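Local coordinates for Mlr6093 protein (Mesorhizobium loti, PDB 2QJ8) that probably hydrolyses amide or ester bonds as a zinc-dependent enzyme of the aspartoacylase and succinylglutamate desuccinylase family, at residues A[22-27]-A[33-38]; A[258-263]-A[282-287]. All coordinates share one frame; numbering follows the deposited sequence. Where two conformers were deposited one is given.

The two contacts lie on opposite sides of the chain's centre. Their own centres are about 42 Å apart, and their nearest atoms are about 30 Å apart, so they do not touch. Contact 1 comes first along the chain and is complete before contact 2 begins. It joins strands 16-24 and 33-42, a hairpin with helix 118-129 against one face. Contact 2 packs the end of strand 250-261 and the residues just after it on strand 283-288, which belongs to a small antiparallel sheet. Contact 1 is an in-sheet pairing held by backbone bonds. It belongs to the N-terminal part and contact 2 to the beta-rich C-terminal part, so neither braces the other directly.

Contact 1: residues A[22-27]-A[33-38]; sequences LVVPKG and LSLPVF
L35 pairs with L22 and leans on V24, in the antiparallel run where strand 16-24 meets strand 33-42. Its CB lies 3.9 Å from L22 O. The CB of L22 lies next to it. CG stands beside the backbone N and anti to the carbonyl carbon (chi1 -75°). From there CD1 reaches across to V24 CG2 at 4.1 Å. The two side chains cross obliquely, so the leucine bridges to the residue beyond its direct partner.

Four backbone bonds set this register. L22 and L35 exchange two: L22 N to L35 O is 2.8 Å, and L35 N to L22 O is 3.0 Å. V24 and L33 do the same. The bond from V24 N to L33 O is nearly straight, with 171° at the hydrogen, and V24 N lies in the carbonyl plane. V23 and S34 form the non-hydrogen-bonded pair between them. There V23 CA also makes a CH contact with L33 O, at 3.4 Å.

L22, V24, L33 and L35 put their side chains on one face. Helix 118-129 covers part of it, with I126 and L129 against L22 and V118 against L33. V37 extends the apolar row, its CG2 3.9 Å from L22 CB. V23 and S34 take the other face, where V23 CG2 approaches S34 OG. On the far side of strand 16-24 the V23 backbone hydrogen-bonds to that of H7 in strand 7-8. These features are those of an antiparallel beta hairpin packed on a helix.

Contact 2: residues A[258-263]-A[282-287]; sequences DQLKSP and DVVGVL
V284 opens the contact by packing on L260, and it does so from a classic beta bulge. V284 and G285 both face I300 of strand 298-301. The bulge lies in strand 283-288 of a four-stranded antiparallel sheet. That sheet packs against the end of strand 250-261, which pairs antiparallel with strand 322-329. The layout is consistent with the C-terminal beta domain of aspartoacylase relatives.

At V284 the backbone is turned to psi -31°, a helical value within a strand. The side chain points toward L260. Its CB is 3.9 Å from L260 CD1, and both methyls lie about as near: CG2 of V284 is 4.0 Å and CG1 4.1 Å from that same L260 CD1. One leucine methyl thus sits against the whole valine fork, and the two side chains cross at about a right angle. I300 also touches L260, and A324 touches V284, so strands 298-301 and 322-329 each add a neighbour to the pair.

G285 follows as the second bulge residue. It brings no side chain to the gap between the strands. Further along, L287 points back toward segment 258-263. Its CG is anti to the backbone N (chi1 -172°), which sends it toward that segment, and the fork at CG gives CD1 and CD2 separate partners. CD1 approaches S262 CB at 4.2 Å, and V317 lies against both residues. The hydroxyl of S262 is engaged elsewhere, with its OG hydrogen-bonded to Q318 O. The other methyl, L287 CD2, touches P263 at CD, 3.8 Å away, with P263 CG at 4.1 Å.

Contact 1: residues A[22-27]-A[33-38]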
# COMPACT_ATOMS: atom_id res chain seq x y z
N LEU A 22 19.38 18.06 -12.31
CA LEU A 22 18.55 18.89 -13.17
C LEU A 22 17.97 19.95 -12.24
O LEU A 22 17.20 19.64 -11.32
CB LEU A 22 17.44 18.06 -13.83
CG LEU A 22 16.36 18.80 -14.66
CD1 LEU A 22 16.96 19.65 -15.78
CD2 LEU A 22 15.42 17.74 -15.24
N VAL A 23 18.31 21.21 -12.51
CA VAL A 23 17.89 22.32 -11.69
C VAL A 23 16.62 22.91 -12.25
O VAL A 23 16.57 23.27 -13.42
CB VAL A 23 19.02 23.36 -11.56
CG1 VAL A 23 18.57 24.55 -10.75
CG2 VAL A 23 20.26 22.67 -10.91
N VAL A 24 15.57 22.90 -11.43
CA VAL A 24 14.27 23.46 -11.77
C VAL A 24 14.29 24.81 -11.08
O VAL A 24 14.29 24.85 -9.85
CB VAL A 24 13.11 22.58 -11.26
CG1 VAL A 24 11.76 23.16 -11.72
CG2 VAL A 24 13.30 21.15 -11.74
N PRO A 25 14.30 25.93 -11.84
CA PRO A 25 14.38 27.25 -11.19
C PRO A 25 13.26 27.54 -10.20
O PRO A 25 12.20 26.91 -10.22
CB PRO A 25 14.29 28.22 -12.37
CG PRO A 25 14.77 27.45 -13.51
CD PRO A 25 14.26 26.07 -13.30
N LYS A 26 13.55 28.48 -9.30
CA LYS A 26 12.59 29.03 -8.38
C LYS A 26 11.41 29.62 -9.20
O LYS A 26 11.56 29.99 -10.37
CB LYS A 26 13.27 30.14 -7.55
CG LYS A 26 12.34 30.97 -6.71
CD LYS A 26 13.02 32.01 -5.93
CE LYS A 26 12.00 32.75 -5.08
N GLY A 27 10.25 29.69 -8.58
CA GLY A 27 9.08 30.29 -9.18
C GLY A 27 8.25 30.86 -8.06
O GLY A 27 8.73 30.99 -6.92
N LEU A 33 14.62 23.57 -7.18
CA LEU A 33 14.74 22.15 -6.86
C LEU A 33 15.86 21.55 -7.68
O LEU A 33 16.07 21.94 -8.81
CB LEU A 33 13.45 21.37 -7.21
CG LEU A 33 12.12 21.63 -6.51
CD1 LEU A 33 11.09 20.71 -7.08
CD2 LEU A 33 12.20 21.43 -5.00
N SER A 34 16.56 20.58 -7.10
CA SER A 34 17.66 19.84 -7.74
C SER A 34 17.34 18.37 -7.79
O SER A 34 17.40 17.70 -6.77
CB SER A 34 18.97 20.06 -6.97
OG SER A 34 19.52 21.31 -7.32
N LEU A 35 16.99 17.86 -8.97
CA LEU A 35 16.63 16.46 -9.15
C LEU A 35 17.86 15.69 -9.58
O LEU A 35 18.40 16.00 -10.62
CB LEU A 35 15.56 16.32 -10.24
CG LEU A 35 14.10 16.72 -9.96
CD1 LEU A 35 13.94 18.01 -9.22
CD2 LEU A 35 13.31 16.72 -11.31
N PRO A 36 18.33 14.70 -8.78
CA PRO A 36 19.50 13.94 -9.25
C PRO A 36 19.28 13.19 -10.57
O PRO A 36 18.19 12.66 -10.82
CB PRO A 36 19.77 12.95 -8.12
CG PRO A 36 19.20 13.57 -6.91
CD PRO A 36 17.93 14.26 -7.43
N VAL A 37 20.32 13.19 -11.40
CA VAL A 37 20.30 12.59 -12.72
C VAL A 37 21.58 11.77 -12.91
O VAL A 37 22.67 12.17 -12.46
CB VAL A 37 20.20 13.69 -13.83
CG1 VAL A 37 20.30 13.07 -15.24
CG2 VAL A 37 18.91 14.47 -13.69
N PHE A 38 21.43 10.62 -13.53
CA PHE A 38 22.51 9.74 -13.91
C PHE A 38 22.52 9.70 -15.43
O PHE A 38 21.45 9.68 -16.05
CB PHE A 38 22.24 8.36 -13.35
CG PHE A 38 22.99 7.25 -14.03
CD1 PHE A 38 24.22 6.84 -13.57
CD2 PHE A 38 22.41 6.56 -15.11
CE1 PHE A 38 24.89 5.79 -14.17
CE2 PHE A 38 23.07 5.52 -15.72
CZ PHE A 38 24.30 5.13 -15.26

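Contact 2: residues A[258-263]-A[282-287]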
# COMPACT_ATOMS: atom_id res chain seq x y z
N ASP A 258 -15.05 -4.59 -18.76
CA ASP A 258 -14.06 -5.21 -17.91
C ASP A 258 -13.61 -4.33 -16.75
O ASP A 258 -12.86 -4.80 -15.90
CB ASP A 258 -12.81 -5.54 -18.73
CG ASP A 258 -13.03 -6.52 -19.83
OD1 ASP A 258 -13.63 -7.57 -19.57
OD2 ASP A 258 -12.53 -6.28 -20.96
N GLN A 259 -14.02 -3.06 -16.75
CA GLN A 259 -13.66 -2.10 -15.71
C GLN A 259 -14.81 -2.06 -14.73
O GLN A 259 -15.81 -1.39 -14.97
CB GLN A 259 -13.41 -0.72 -16.32
CG GLN A 259 -12.23 -0.68 -17.28
CD GLN A 259 -12.22 0.58 -18.11
OE1 GLN A 259 -12.04 0.52 -19.32
NE2 GLN A 259 -12.47 1.71 -17.48
N LEU A 260 -14.68 -2.81 -13.64
CA LEU A 260 -15.76 -2.91 -12.67
C LEU A 260 -15.71 -1.72 -11.67
O LEU A 260 -14.65 -1.36 -11.16
CB LEU A 260 -15.70 -4.28 -11.98
CG LEU A 260 -15.70 -5.51 -12.91
CD1 LEU A 260 -15.59 -6.75 -12.06
CD2 LEU A 260 -16.95 -5.58 -13.77
N LYS A 261 -16.87 -1.15 -11.41
CA LYS A 261 -17.04 0.02 -10.55
C LYS A 261 -18.01 -0.29 -9.41
O LYS A 261 -18.84 -1.18 -9.53
CB LYS A 261 -17.58 1.20 -11.37
CG LYS A 261 -16.62 1.72 -12.47
CD LYS A 261 -17.34 2.66 -13.45
N SER A 262 -17.87 0.40 -8.29
CA SER A 262 -18.77 0.27 -7.18
C SER A 262 -20.05 1.04 -7.55
O SER A 262 -19.97 2.13 -8.09
CB SER A 262 -18.16 0.89 -5.92
OG SER A 262 -17.78 2.25 -6.16
N PRO A 263 -21.23 0.48 -7.24
CA PRO A 263 -22.47 1.17 -7.56
C PRO A 263 -22.84 2.27 -6.55
O PRO A 263 -23.74 3.07 -6.83
CB PRO A 263 -23.50 0.05 -7.48
CG PRO A 263 -22.96 -0.80 -6.36
CD PRO A 263 -21.49 -0.80 -6.55
N ASP A 282 -18.86 -14.26 -11.83
CA ASP A 282 -18.17 -14.47 -10.54
C ASP A 282 -18.07 -13.18 -9.75
O ASP A 282 -17.85 -12.10 -10.34
CB ASP A 282 -16.74 -14.99 -10.73
CG ASP A 282 -16.67 -16.47 -11.04
OD1 ASP A 282 -17.71 -17.15 -11.09
OD2 ASP A 282 -15.54 -16.97 -11.23
N VAL A 283 -18.22 -13.29 -8.43
CA VAL A 283 -18.08 -12.14 -7.54
C VAL A 283 -16.59 -11.81 -7.47
O VAL A 283 -15.77 -12.66 -7.08
CB VAL A 283 -18.65 -12.44 -6.14
CG1 VAL A 283 -18.40 -11.27 -5.17
CG2 VAL A 283 -20.16 -12.76 -6.23
N VAL A 284 -16.24 -10.60 -7.90
CA VAL A 284 -14.88 -10.11 -7.90
C VAL A 284 -14.61 -9.36 -6.59
O VAL A 284 -13.50 -9.38 -6.09
CB VAL A 284 -14.58 -9.29 -9.21
CG1 VAL A 284 -13.30 -8.49 -9.10
CG2 VAL A 284 -14.53 -10.26 -10.40
N GLY A 285 -15.64 -8.73 -6.03
CA GLY A 285 -15.55 -8.06 -4.76
C GLY A 285 -16.92 -7.79 -4.19
O GLY A 285 -17.94 -8.00 -4.86
N VAL A 286 -16.93 -7.35 -2.94
CA VAL A 286 -18.15 -7.05 -2.20
C VAL A 286 -18.06 -5.63 -1.64
O VAL A 286 -16.99 -5.21 -1.22
CB VAL A 286 -18.33 -8.10 -1.07
CG1 VAL A 286 -19.41 -7.69 -0.10
CG2 VAL A 286 -18.63 -9.47 -1.67
N LEU A 287 -19.18 -4.91 -1.63
CA LEU A 287 -19.24 -3.57 -1.11
C LEU A 287 -20.08 -3.60 0.17
O LEU A 287 -21.22 -4.03 0.17
CB LEU A 287 -19.84 -2.63 -2.15
CG LEU A 287 -19.83 -1.13 -1.88
CD1 LEU A 287 -18.42 -0.57 -2.02
CD2 LEU A 287 -20.75 -0.46 -2.87